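Long-range contacts in sterol carrier protein 2 (PDB 2CX7), which probably binds sterols or other lipids and carries them between membranes: residues A[10-15]-A[123-128]; A[23-28]-A[115-120]; A[27-32]-A[72-77]; A[38-43]-A[78-83]. All blocks are in the same frame, centred on the assembly; numbering follows the deposited sequence.

Contact 1: A[10-15]-A[123-128]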
loop_
_atom_site.group_PDB
_atom_site.type_symbol
_atom_site.label_atom_id
_atom_site.label_comp_id
_atom_site.label_asym_id
_atom_site.label_seq_id
_atom_site.Cartn_x
_atom_site.Cartn_y
_atom_site.Cartn_z
ATOM N N GLN A 10 3.861 8.571 -7.228
ATOM C CA GLN A 10 4.370 9.888 -6.863
ATOM C C GLN A 10 3.285 10.738 -6.228
ATOM O O GLN A 10 3.522 11.414 -5.229
ATOM C CB GLN A 10 4.907 10.621 -8.094
ATOM C CG GLN A 10 6.167 10.027 -8.692
ATOM C CD GLN A 10 6.641 10.821 -9.895
ATOM O OE1 GLN A 10 6.871 12.028 -9.801
ATOM N NE2 GLN A 10 6.783 10.151 -11.035
ATOM N N ALA A 11 2.093 10.711 -6.811
ATOM C CA ALA A 11 0.989 11.498 -6.285
ATOM C C ALA A 11 0.575 10.990 -4.908
ATOM O O ALA A 11 0.130 11.763 -4.063
ATOM C CB ALA A 11 -0.204 11.443 -7.240
ATOM N N TYR A 12 0.721 9.684 -4.698
ATOM C CA TYR A 12 0.353 9.061 -3.426
ATOM C C TYR A 12 1.327 9.483 -2.324
ATOM O O TYR A 12 0.911 9.850 -1.227
ATOM C CB TYR A 12 0.346 7.544 -3.598
ATOM C CG TYR A 12 -0.079 6.747 -2.386
ATOM C CD1 TYR A 12 -1.025 7.243 -1.486
ATOM C CD2 TYR A 12 0.398 5.450 -2.195
ATOM C CE1 TYR A 12 -1.491 6.461 -0.430
ATOM C CE2 TYR A 12 -0.060 4.662 -1.149
ATOM C CZ TYR A 12 -1.006 5.168 -0.274
ATOM O OH TYR A 12 -1.496 4.359 0.723
ATOM N N CYS A 13 2.621 9.439 -2.624
ATOM C CA CYS A 13 3.641 9.835 -1.649
ATOM C C CYS A 13 3.375 11.272 -1.226
ATOM O O CYS A 13 3.397 11.591 -0.039
ATOM C CB CYS A 13 5.036 9.707 -2.263
ATOM S SG CYS A 13 6.491 9.752 -1.142
ATOM N N ARG A 14 3.097 12.139 -2.195
ATOM C CA ARG A 14 2.811 13.536 -1.899
ATOM C C ARG A 14 1.572 13.673 -1.022
ATOM O O ARG A 14 1.575 14.427 -0.050
ATOM C CB ARG A 14 2.612 14.323 -3.199
ATOM C CG ARG A 14 2.363 15.797 -2.975
ATOM C CD ARG A 14 2.201 16.548 -4.284
ATOM N NE ARG A 14 2.064 17.982 -4.055
ATOM C CZ ARG A 14 1.713 18.862 -4.989
ATOM N NH1 ARG A 14 1.461 18.455 -6.229
ATOM N NH2 ARG A 14 1.608 20.148 -4.682
ATOM N N LYS A 15 0.509 12.943 -1.361
ATOM C CA LYS A 15 -0.728 12.998 -0.587
ATOM C C LYS A 15 -0.506 12.545 0.853
ATOM O O LYS A 15 -1.102 13.092 1.783
ATOM C CB LYS A 15 -1.808 12.129 -1.232
ATOM C CG LYS A 15 -2.653 12.852 -2.267
ATOM C CD LYS A 15 -3.533 13.920 -1.621
ATOM C CE LYS A 15 -4.524 14.484 -2.633
ATOM N NZ LYS A 15 -5.485 15.454 -2.032
ATOM N N VAL A 123 -4.712 3.618 3.497
ATOM C CA VAL A 123 -5.770 3.276 2.560
ATOM C C VAL A 123 -6.719 4.448 2.301
ATOM O O VAL A 123 -7.099 4.704 1.155
ATOM C CB VAL A 123 -6.547 2.046 3.060
ATOM C CG1 VAL A 123 -7.779 1.809 2.201
ATOM C CG2 VAL A 123 -5.630 0.816 3.004
ATOM N N LYS A 124 -7.101 5.159 3.357
ATOM C CA LYS A 124 -7.994 6.306 3.196
ATOM C C LYS A 124 -7.341 7.354 2.300
ATOM O O LYS A 124 -8.010 7.968 1.466
ATOM C CB LYS A 124 -8.338 6.932 4.556
ATOM C CG LYS A 124 -9.302 6.116 5.410
ATOM C CD LYS A 124 -9.615 6.847 6.704
ATOM C CE LYS A 124 -10.595 6.064 7.572
ATOM N NZ LYS A 124 -10.828 6.777 8.855
ATOM N N VAL A 125 -6.035 7.566 2.462
ATOM C CA VAL A 125 -5.335 8.547 1.636
ATOM C C VAL A 125 -5.262 8.082 0.180
ATOM O O VAL A 125 -5.452 8.879 -0.744
ATOM C CB VAL A 125 -3.896 8.817 2.169
ATOM C CG1 VAL A 125 -3.082 9.619 1.148
ATOM C CG2 VAL A 125 -3.981 9.587 3.482
ATOM N N ALA A 126 -4.999 6.793 -0.022
ATOM C CA ALA A 126 -4.904 6.239 -1.370
ATOM C C ALA A 126 -6.191 6.521 -2.135
ATOM O O ALA A 126 -6.165 6.873 -3.315
ATOM C CB ALA A 126 -4.655 4.734 -1.297
ATOM N N ARG A 127 -7.314 6.371 -1.443
ATOM C CA ARG A 127 -8.627 6.588 -2.039
ATOM C C ARG A 127 -8.819 8.011 -2.574
ATOM O O ARG A 127 -9.572 8.218 -3.528
ATOM C CB ARG A 127 -9.721 6.262 -1.011
ATOM C CG ARG A 127 -9.805 4.779 -0.638
ATOM C CD ARG A 127 -10.627 4.549 0.630
ATOM N NE ARG A 127 -11.972 5.116 0.538
ATOM C CZ ARG A 127 -12.855 5.112 1.533
ATOM N NH1 ARG A 127 -12.546 4.565 2.703
ATOM N NH2 ARG A 127 -14.050 5.663 1.360
ATOM N N GLU A 128 -8.125 8.976 -1.972
ATOM C CA GLU A 128 -8.243 10.382 -2.369
ATOM C C GLU A 128 -7.249 10.841 -3.432
ATOM O O GLU A 128 -7.216 12.023 -3.796
ATOM C CB GLU A 128 -8.126 11.279 -1.131
ATOM C CG GLU A 128 -9.135 10.933 -0.040
ATOM C CD GLU A 128 -10.585 11.074 -0.497
ATOM O OE1 GLU A 128 -11.485 10.577 0.212
ATOM O OE2 GLU A 128 -10.829 11.684 -1.560
#

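Contact 2: A[23-28]-A[115-120]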
loop_
_atom_site.group_PDB
_atom_site.type_symbol
_atom_site.label_atom_id
_atom_site.label_comp_id
_atom_site.label_asym_id
_atom_site.label_seq_id
_atom_site.Cartn_x
_atom_site.Cartn_y
_atom_site.Cartn_z
ATOM N N ARG A 23 0.119 11.291 9.181
ATOM C CA ARG A 23 1.323 11.747 9.864
ATOM C C ARG A 23 1.267 11.406 11.351
ATOM O O ARG A 23 2.254 10.950 11.922
ATOM C CB ARG A 23 1.481 13.260 9.676
ATOM C CG ARG A 23 2.911 13.776 9.824
ATOM C CD ARG A 23 2.923 15.278 9.664
ATOM N NE ARG A 23 2.402 15.670 8.359
ATOM C CZ ARG A 23 1.736 16.795 8.133
ATOM N NH1 ARG A 23 1.504 17.633 9.130
ATOM N NH2 ARG A 23 1.307 17.081 6.909
ATOM N N LYS A 24 0.112 11.627 11.972
ATOM C CA LYS A 24 -0.063 11.330 13.392
ATOM C C LYS A 24 -0.073 9.823 13.638
ATOM O O LYS A 24 0.646 9.325 14.506
ATOM C CB LYS A 24 -1.371 11.938 13.915
ATOM C CG LYS A 24 -1.377 13.451 14.004
ATOM C CD LYS A 24 -2.634 13.956 14.715
ATOM C CE LYS A 24 -2.664 15.476 14.780
ATOM N NZ LYS A 24 -2.720 16.093 13.423
ATOM N N ALA A 25 -0.876 9.099 12.857
ATOM C CA ALA A 25 -1.001 7.647 12.993
ATOM C C ALA A 25 0.293 6.858 12.829
ATOM O O ALA A 25 0.496 5.834 13.493
ATOM C CB ALA A 25 -2.037 7.125 12.002
ATOM N N ALA A 26 1.166 7.326 11.944
ATOM C CA ALA A 26 2.421 6.641 11.679
ATOM C C ALA A 26 3.642 7.343 12.275
ATOM O O ALA A 26 4.761 7.131 11.815
ATOM C CB ALA A 26 2.598 6.486 10.162
ATOM N N SER A 27 3.431 8.157 13.305
ATOM C CA SER A 27 4.532 8.905 13.915
ATOM C C SER A 27 5.784 8.091 14.264
ATOM O O SER A 27 6.900 8.585 14.117
ATOM C CB SER A 27 4.041 9.667 15.152
ATOM O OG SER A 27 3.558 8.791 16.155
ATOM N N THR A 28 5.618 6.849 14.710
ATOM C CA THR A 28 6.782 6.043 15.059
ATOM C C THR A 28 7.010 4.870 14.111
ATOM O O THR A 28 7.735 3.929 14.423
ATOM C CB THR A 28 6.674 5.532 16.509
ATOM O OG1 THR A 28 5.402 4.907 16.698
ATOM C CG2 THR A 28 6.812 6.695 17.495
ATOM N N TYR A 115 0.099 -0.920 14.361
ATOM C CA TYR A 115 -0.056 0.195 13.429
ATOM C C TYR A 115 -1.316 0.138 12.587
ATOM O O TYR A 115 -1.343 0.644 11.467
ATOM C CB TYR A 115 1.150 0.274 12.500
ATOM C CG TYR A 115 2.435 0.513 13.241
ATOM C CD1 TYR A 115 3.284 -0.548 13.568
ATOM C CD2 TYR A 115 2.797 1.801 13.639
ATOM C CE1 TYR A 115 4.462 -0.322 14.268
ATOM C CE2 TYR A 115 3.970 2.035 14.343
ATOM C CZ TYR A 115 4.798 0.966 14.651
ATOM O OH TYR A 115 5.969 1.194 15.337
ATOM N N ALA A 116 -2.358 -0.473 13.132
ATOM C CA ALA A 116 -3.629 -0.597 12.431
ATOM C C ALA A 116 -4.188 0.754 11.965
ATOM O O ALA A 116 -4.724 0.864 10.862
ATOM C CB ALA A 116 -4.645 -1.315 13.333
ATOM N N GLN A 117 -4.058 1.789 12.789
ATOM C CA GLN A 117 -4.576 3.089 12.404
ATOM C C GLN A 117 -3.793 3.666 11.217
ATOM O O GLN A 117 -4.367 4.293 10.327
ATOM C CB GLN A 117 -4.519 4.047 13.591
ATOM C CG GLN A 117 -5.254 5.351 13.354
ATOM C CD GLN A 117 -5.183 6.271 14.555
ATOM O OE1 GLN A 117 -4.095 6.607 15.028
ATOM N NE2 GLN A 117 -6.344 6.684 15.057
ATOM N N ALA A 118 -2.480 3.469 11.216
ATOM C CA ALA A 118 -1.653 3.964 10.122
ATOM C C ALA A 118 -2.097 3.259 8.838
ATOM O O ALA A 118 -2.172 3.876 7.773
ATOM C CB ALA A 118 -0.163 3.679 10.399
ATOM N N ALA A 119 -2.399 1.966 8.946
ATOM C CA ALA A 119 -2.841 1.190 7.791
ATOM C C ALA A 119 -4.175 1.740 7.280
ATOM O O ALA A 119 -4.372 1.916 6.073
ATOM C CB ALA A 119 -2.980 -0.290 8.168
ATOM N N GLN A 120 -5.096 2.005 8.201
ATOM C CA GLN A 120 -6.393 2.550 7.827
ATOM C C GLN A 120 -6.196 3.886 7.111
ATOM O O GLN A 120 -6.854 4.169 6.105
ATOM C CB GLN A 120 -7.273 2.732 9.072
ATOM C CG GLN A 120 -7.717 1.433 9.716
ATOM C CD GLN A 120 -8.411 1.656 11.051
ATOM O OE1 GLN A 120 -7.829 2.215 11.983
ATOM N NE2 GLN A 120 -9.660 1.219 11.148
HETATM O O HOH W 1 -0.795 3.378 13.607
#

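Contact 3: A[27-32]-A[72-77]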
loop_
_atom_site.group_PDB
_atom_site.type_symbol
_atom_site.label_atom_id
_atom_site.label_comp_id
_atom_site.label_asym_id
_atom_site.label_seq_id
_atom_site.Cartn_x
_atom_site.Cartn_y
_atom_site.Cartn_z
ATOM N N SER A 27 3.431 8.157 13.305
ATOM C CA SER A 27 4.532 8.905 13.915
ATOM C C SER A 27 5.784 8.091 14.264
ATOM O O SER A 27 6.900 8.585 14.117
ATOM C CB SER A 27 4.041 9.667 15.152
ATOM O OG SER A 27 3.558 8.791 16.155
ATOM N N THR A 28 5.618 6.849 14.710
ATOM C CA THR A 28 6.782 6.043 15.059
ATOM C C THR A 28 7.010 4.870 14.111
ATOM O O THR A 28 7.735 3.929 14.423
ATOM C CB THR A 28 6.674 5.532 16.509
ATOM O OG1 THR A 28 5.402 4.907 16.698
ATOM C CG2 THR A 28 6.812 6.695 17.495
ATOM N N TRP A 29 6.399 4.938 12.936
ATOM C CA TRP A 29 6.560 3.880 11.950
ATOM C C TRP A 29 7.887 3.962 11.206
ATOM O O TRP A 29 8.326 5.037 10.828
ATOM C CB TRP A 29 5.438 3.934 10.908
ATOM C CG TRP A 29 5.708 3.022 9.741
ATOM C CD1 TRP A 29 6.461 3.299 8.630
ATOM C CD2 TRP A 29 5.329 1.652 9.636
ATOM N NE1 TRP A 29 6.579 2.175 7.845
ATOM C CE2 TRP A 29 5.893 1.150 8.440
ATOM C CE3 TRP A 29 4.570 0.792 10.442
ATOM C CZ2 TRP A 29 5.718 -0.176 8.029
ATOM C CZ3 TRP A 29 4.396 -0.525 10.036
ATOM C CH2 TRP A 29 4.968 -0.996 8.837
ATOM N N GLU A 30 8.515 2.807 11.004
ATOM C CA GLU A 30 9.754 2.714 10.238
ATOM C C GLU A 30 9.674 1.458 9.381
ATOM O O GLU A 30 9.251 0.405 9.850
ATOM C CB GLU A 30 10.981 2.634 11.149
ATOM C CG GLU A 30 11.384 3.943 11.790
ATOM C CD GLU A 30 12.482 3.759 12.836
ATOM O OE1 GLU A 30 13.242 2.772 12.745
ATOM O OE2 GLU A 30 12.581 4.605 13.744
ATOM N N GLY A 31 10.071 1.566 8.119
ATOM C CA GLY A 31 10.027 0.399 7.259
ATOM C C GLY A 31 9.351 0.654 5.931
ATOM O O GLY A 31 8.379 1.408 5.850
ATOM N N SER A 32 9.874 0.036 4.880
ATOM C CA SER A 32 9.295 0.204 3.550
ATOM C C SER A 32 8.093 -0.726 3.428
ATOM O O SER A 32 8.018 -1.752 4.106
ATOM C CB SER A 32 10.334 -0.110 2.467
ATOM O OG SER A 32 10.937 -1.377 2.667
ATOM N N ALA A 72 10.817 -4.945 0.017
ATOM C CA ALA A 72 10.400 -4.055 1.093
ATOM C C ALA A 72 10.393 -4.795 2.425
ATOM O O ALA A 72 10.461 -6.024 2.461
ATOM C CB ALA A 72 9.007 -3.499 0.799
ATOM N N ASP A 73 10.315 -4.042 3.518
ATOM C CA ASP A 73 10.266 -4.633 4.846
ATOM C C ASP A 73 8.934 -5.358 5.026
ATOM O O ASP A 73 8.854 -6.385 5.692
ATOM C CB ASP A 73 10.427 -3.554 5.914
ATOM C CG ASP A 73 11.814 -2.958 5.921
ATOM O OD1 ASP A 73 12.792 -3.736 5.995
ATOM O OD2 ASP A 73 11.927 -1.720 5.856
ATOM N N PHE A 74 7.882 -4.798 4.440
ATOM C CA PHE A 74 6.569 -5.414 4.500
ATOM C C PHE A 74 6.038 -5.497 3.081
ATOM O O PHE A 74 6.158 -4.547 2.312
ATOM C CB PHE A 74 5.609 -4.595 5.364
ATOM C CG PHE A 74 5.984 -4.562 6.819
ATOM C CD1 PHE A 74 6.922 -3.649 7.288
ATOM C CD2 PHE A 74 5.404 -5.457 7.716
ATOM C CE1 PHE A 74 7.280 -3.626 8.638
ATOM C CE2 PHE A 74 5.752 -5.447 9.064
ATOM C CZ PHE A 74 6.692 -4.528 9.526
ATOM N N VAL A 75 5.465 -6.641 2.736
ATOM C CA VAL A 75 4.906 -6.837 1.412
ATOM C C VAL A 75 3.497 -7.390 1.537
ATOM O O VAL A 75 3.279 -8.426 2.174
ATOM C CB VAL A 75 5.759 -7.810 0.574
ATOM C CG1 VAL A 75 5.106 -8.048 -0.778
ATOM C CG2 VAL A 75 7.149 -7.231 0.388
ATOM N N ILE A 76 2.541 -6.662 0.967
ATOM C CA ILE A 76 1.140 -7.078 0.972
ATOM C C ILE A 76 0.760 -7.283 -0.487
ATOM O O ILE A 76 0.767 -6.345 -1.289
ATOM C CB ILE A 76 0.212 -6.019 1.572
ATOM C CG1 ILE A 76 0.635 -5.699 3.008
ATOM C CG2 ILE A 76 -1.230 -6.544 1.549
ATOM C CD1 ILE A 76 -0.218 -4.627 3.678
ATOM N N GLU A 77 0.415 -8.518 -0.815
ATOM C CA GLU A 77 0.082 -8.905 -2.181
ATOM C C GLU A 77 -1.397 -9.239 -2.355
ATOM O O GLU A 77 -2.046 -9.731 -1.424
ATOM C CB GLU A 77 0.949 -10.113 -2.550
ATOM C CG GLU A 77 0.580 -10.835 -3.819
ATOM C CD GLU A 77 1.322 -12.162 -3.930
ATOM O OE1 GLU A 77 2.561 -12.134 -4.088
ATOM O OE2 GLU A 77 0.668 -13.228 -3.838
#

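Contact 4: A[38-43]-A[78-83]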
loop_
_atom_site.group_PDB
_atom_site.type_symbol
_atom_site.label_atom_id
_atom_site.label_comp_id
_atom_site.label_asym_id
_atom_site.label_seq_id
_atom_site.Cartn_x
_atom_site.Cartn_y
_atom_site.Cartn_z
ATOM N N ARG A 38 -0.596 -9.211 -8.120
ATOM C CA ARG A 38 -0.174 -10.482 -8.704
ATOM C C ARG A 38 -0.239 -10.388 -10.226
ATOM O O ARG A 38 -0.977 -9.557 -10.763
ATOM C CB ARG A 38 -1.101 -11.604 -8.235
ATOM C CG ARG A 38 -1.116 -11.810 -6.724
ATOM C CD ARG A 38 -1.956 -13.026 -6.340
ATOM N NE ARG A 38 -1.843 -13.302 -4.911
ATOM C CZ ARG A 38 -2.841 -13.207 -4.041
ATOM N NH1 ARG A 38 -4.058 -12.842 -4.444
ATOM N NH2 ARG A 38 -2.613 -13.457 -2.762
ATOM N N PRO A 39 0.537 -11.224 -10.940
ATOM C CA PRO A 39 0.523 -11.202 -12.410
ATOM C C PRO A 39 -0.909 -11.264 -12.939
ATOM O O PRO A 39 -1.720 -12.099 -12.501
ATOM C CB PRO A 39 1.328 -12.442 -12.774
ATOM C CG PRO A 39 2.377 -12.449 -11.687
ATOM C CD PRO A 39 1.533 -12.196 -10.448
ATOM N N ASP A 40 -1.199 -10.388 -13.899
ATOM C CA ASP A 40 -2.524 -10.276 -14.490
ATOM C C ASP A 40 -2.353 -9.781 -15.933
ATOM O O ASP A 40 -2.479 -8.589 -16.208
ATOM C CB ASP A 40 -3.343 -9.254 -13.689
ATOM C CG ASP A 40 -4.817 -9.244 -14.057
ATOM O OD1 ASP A 40 -5.186 -9.801 -15.112
ATOM O OD2 ASP A 40 -5.613 -8.657 -13.284
ATOM N N PRO A 41 -2.043 -10.693 -16.863
ATOM C CA PRO A 41 -1.860 -10.333 -18.274
ATOM C C PRO A 41 -3.053 -9.559 -18.867
ATOM O O PRO A 41 -2.863 -8.600 -19.619
ATOM C CB PRO A 41 -1.669 -11.690 -18.949
ATOM C CG PRO A 41 -1.004 -12.510 -17.888
ATOM C CD PRO A 41 -1.760 -12.120 -16.634
ATOM N N LYS A 42 -4.268 -9.991 -18.532
ATOM C CA LYS A 42 -5.499 -9.355 -19.032
ATOM C C LYS A 42 -5.598 -7.888 -18.633
ATOM O O LYS A 42 -6.254 -7.085 -19.307
ATOM C CB LYS A 42 -6.733 -10.080 -18.488
ATOM C CG LYS A 42 -6.795 -11.560 -18.768
ATOM C CD LYS A 42 -6.926 -11.826 -20.243
ATOM C CE LYS A 42 -7.716 -13.095 -20.480
ATOM N NZ LYS A 42 -7.888 -13.343 -21.931
ATOM N N ALA A 43 -4.950 -7.538 -17.528
ATOM C CA ALA A 43 -4.970 -6.169 -17.029
ATOM C C ALA A 43 -3.743 -5.367 -17.443
ATOM O O ALA A 43 -3.585 -4.222 -17.031
ATOM C CB ALA A 43 -5.091 -6.176 -15.505
ATOM N N ALA A 78 -1.914 -9.009 -3.559
ATOM C CA ALA A 78 -3.318 -9.286 -3.835
ATOM C C ALA A 78 -3.603 -9.237 -5.327
ATOM O O ALA A 78 -2.778 -8.752 -6.116
ATOM C CB ALA A 78 -4.199 -8.265 -3.106
ATOM N N ASP A 79 -4.764 -9.764 -5.707
ATOM C CA ASP A 79 -5.200 -9.728 -7.099
ATOM C C ASP A 79 -5.563 -8.270 -7.374
ATOM O O ASP A 79 -6.013 -7.561 -6.469
ATOM C CB ASP A 79 -6.459 -10.573 -7.296
ATOM C CG ASP A 79 -6.163 -12.044 -7.498
ATOM O OD1 ASP A 79 -5.086 -12.501 -7.076
ATOM O OD2 ASP A 79 -7.031 -12.747 -8.073
ATOM N N LEU A 80 -5.386 -7.825 -8.613
ATOM C CA LEU A 80 -5.714 -6.448 -8.969
ATOM C C LEU A 80 -7.124 -6.065 -8.522
ATOM O O LEU A 80 -7.330 -4.998 -7.936
ATOM C CB LEU A 80 -5.605 -6.240 -10.482
ATOM C CG LEU A 80 -6.009 -4.842 -10.963
ATOM C CD1 LEU A 80 -5.149 -3.802 -10.259
ATOM C CD2 LEU A 80 -5.883 -4.748 -12.475
ATOM N N ALA A 81 -8.089 -6.943 -8.785
ATOM C CA ALA A 81 -9.480 -6.676 -8.430
ATOM C C ALA A 81 -9.647 -6.348 -6.957
ATOM O O ALA A 81 -10.429 -5.463 -6.591
ATOM C CB ALA A 81 -10.354 -7.859 -8.795
ATOM N N THR A 82 -8.914 -7.068 -6.110
ATOM C CA THR A 82 -8.967 -6.840 -4.677
ATOM C C THR A 82 -8.422 -5.459 -4.360
ATOM O O THR A 82 -9.047 -4.696 -3.613
ATOM C CB THR A 82 -8.148 -7.898 -3.923
ATOM O OG1 THR A 82 -8.669 -9.192 -4.243
ATOM C CG2 THR A 82 -8.248 -7.686 -2.419
ATOM N N TRP A 83 -7.265 -5.124 -4.925
ATOM C CA TRP A 83 -6.688 -3.805 -4.675
ATOM C C TRP A 83 -7.627 -2.704 -5.156
ATOM O O TRP A 83 -7.746 -1.665 -4.510
ATOM C CB TRP A 83 -5.323 -3.653 -5.359
ATOM C CG TRP A 83 -4.171 -4.202 -4.560
ATOM C CD1 TRP A 83 -3.276 -5.161 -4.958
ATOM C CD2 TRP A 83 -3.792 -3.827 -3.236
ATOM N NE1 TRP A 83 -2.369 -5.403 -3.959
ATOM C CE2 TRP A 83 -2.659 -4.597 -2.890
ATOM C CE3 TRP A 83 -4.298 -2.912 -2.301
ATOM C CZ2 TRP A 83 -2.026 -4.481 -1.652
ATOM C CZ3 TRP A 83 -3.666 -2.799 -1.066
ATOM C CH2 TRP A 83 -2.541 -3.581 -0.755
HETATM O O HOH W 2 -3.745 -9.559 -10.124
#

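Contact 1: A[10-15]-A[123-128]
Tyr12 reaches from helix 6-17 onto the backbone of helix 116-127 at Ala126, and its ring makes the contact with that residue. Its CB is still too far from residues 123-128 to touch them; chi1 of -177° sets CG anti to the backbone N, and the ring beyond it meets Ala126. CD1 comes first, 4.0 Å from Ala126 CA. CE1 goes deeper, to 3.5 Å from Ala126 CA, an approach that is oblique to the ring, while Val125 CG1 lies at the ring edge, 3.9 Å from the same CE1. Further out, CZ and OH pass alongside Ala126 CB, with OH 3.8 Å from that methyl. The hydroxyl finds its polar partner one residue before the segment, in a hydrogen bond to the carbonyl of Leu122. The two helices belong to the helical layer of the SCP-2 fold, which packs helices against a five-stranded sheet; here the first helix meets the last, their short axes 9.6 Å apart at 123°. Trp8, one turn earlier on helix 6-17, meets the Tyr12 ring and also touches Ala126. Lys15, one turn later, sets its CB 3.7 Å from Val125 CG1, and the chain bends there, CD being turned aside at chi2 (-68°). Lys15 CE lies 3.8 Å from Glu128 O, whereas Lys15 NZ and Glu128 OE2 stay 6.6 Å apart.

Contact 2: A[23-28]-A[115-120]
Ala25 and Ala118 bring the end of helix 20-25 against the first turn of helix 116-127, their CA atoms only 4.7 Å apart. This is alanine-to-alanine helix packing within the SCP-2 fold, and small side chains are what allow the backbones to come so close. In the tight part, Ala25 CB points at the opposing helix and sits 3.7 Å from Ala118 CA. Ala26, the first residue to leave helical geometry, adds its methyl from the buried side, with CB 3.9 Å from Ala118 CB. Ala26 and Ala118 are buried, whereas Gln117 and Thr28 lie on the solvent side and give up less surface to the contact than Ala25 does. Gln117, its chain extended beyond CG, runs past Ala25, and OE1 lies 3.7 Å from Ala25 CB. At the other exposed end Thr28 crosses Tyr115 at about a right angle; its OG1 is near the ring plane, at the edge, 4.0 Å from Tyr115 CE2. The Tyr115 ring is also met edge-to-face by Trp29. Between the two helix ends a water molecule joins backbone groups that do not reach each other directly: it donates to Ala25 O at 2.8 Å and accepts from Ala118 N at 2.9 Å.

Contact 3: A[27-32]-A[72-77]
OD2 of Asp73 accepts the backbone N-H of Ser32 at 2.9 Å, on the anti side of the carboxylate, and also takes a weak, long bond from Ser32 OG. The serine hydroxyl is gripped in return: Asp73 N donates to Ser32 OG at 2.9 Å. Serine and aspartate thus each receive the other's backbone N-H on a side-chain oxygen. Chi1 of Ser32 (52°) puts OG between its own backbone N and carbonyl carbon, where it faces Asp73 N and lies 3.4 Å from Ala72 CB. Phe74 N then donates to Ser32 O at 3.1 Å, and backbone bonds of Phe74 and Ile76 with Ala34 carry the pairing on. These bonds begin the parallel pairing of strands 32-37 and 74-78, inside the mixed sheet of the SCP-2 fold. Just before it Gly31 turns the corner of the chain at a positive phi (131°), its CA 3.2 Å from Asp73 OD2. Trp29 folds back over this corner, and its NE1 donates to Gly31 O at 2.8 Å, with the oxygen in the indole plane. The indole and the Phe74 ring reach toward each other tip to tip, planes at 47°. Trp29 CH2 stands over one face of Phe74, offset toward the rim, 3.5 Å from Phe74 CE1. Leu55 of strand 49-56 also packs on the indole.

Contact 4: A[38-43]-A[78-83]
Arg38 crosses Asp79 obliquely, and the guanidinium and carboxylate planes stand 81° apart. The salt bridge between them is a single contact, Arg38 NH1 to Asp79 OD1 at 2.8 Å. Seen from the arginine, the oxygen lies in the guanidinium plane and the N-H points nearly straight at it (161°); seen from the aspartate, the nitrogen comes from above the carboxylate. The arginine chain is extended from CG to NE, and its CD also passes 3.3 Å from Asp79 OD1. One face of the guanidinium rests over Ala78 CA, offset toward the rim. Two further carboxylates hold the group, Glu77 at NE and Glu103 at NH2, so that all three nitrogens have an acidic partner; this probably fixes the rotation of the guanidinium. The backbones are tied as well. Arg38 N donates to Ala78 O at 3.0 Å, and a water accepts from Leu80 N and donates to Arg38 O. On the far side of this water Asp40 crosses Leu80 at about a right angle, its OD2 3.7 Å from Leu80 CB. Leu80 has CG anti to the backbone N (chi1 177°), and its CD2 presses on Ala43 CB at 3.4 Å, tighter than usual for two carbons. The contact lies at the surface, joining the loop after strand 32-37 to the passage from strand 74-78 into helix 80-86, where Asp79 occupies the N-cap position and Trp83 packs back onto Leu35 and Val37.

How the contacts relate
Contacts 1 and 2 both use helix 116-127, which meets helix 6-17 near its end and helix 20-25 at its start; both are partly buried and rest on apolar packing, with a bridging water in contact 2. Contact 3, also partly buried, combines backbone and Ser-Asp hydrogen bonds with an aromatic pair; it touches contact 2, and the two share Ser27 and Thr28. Contact 4, a surface contact, adds salt bridges to backbone and water-mediated bonds, and one of them, Glu77 to Arg38, ties it to contact 3. Contact 3 lies where strands 32-37 and 74-78 begin, contact 4 just beyond where they end. Contacts 2 and 4 lie on opposite sides of the chain's centre, their own centres about 27 Å apart.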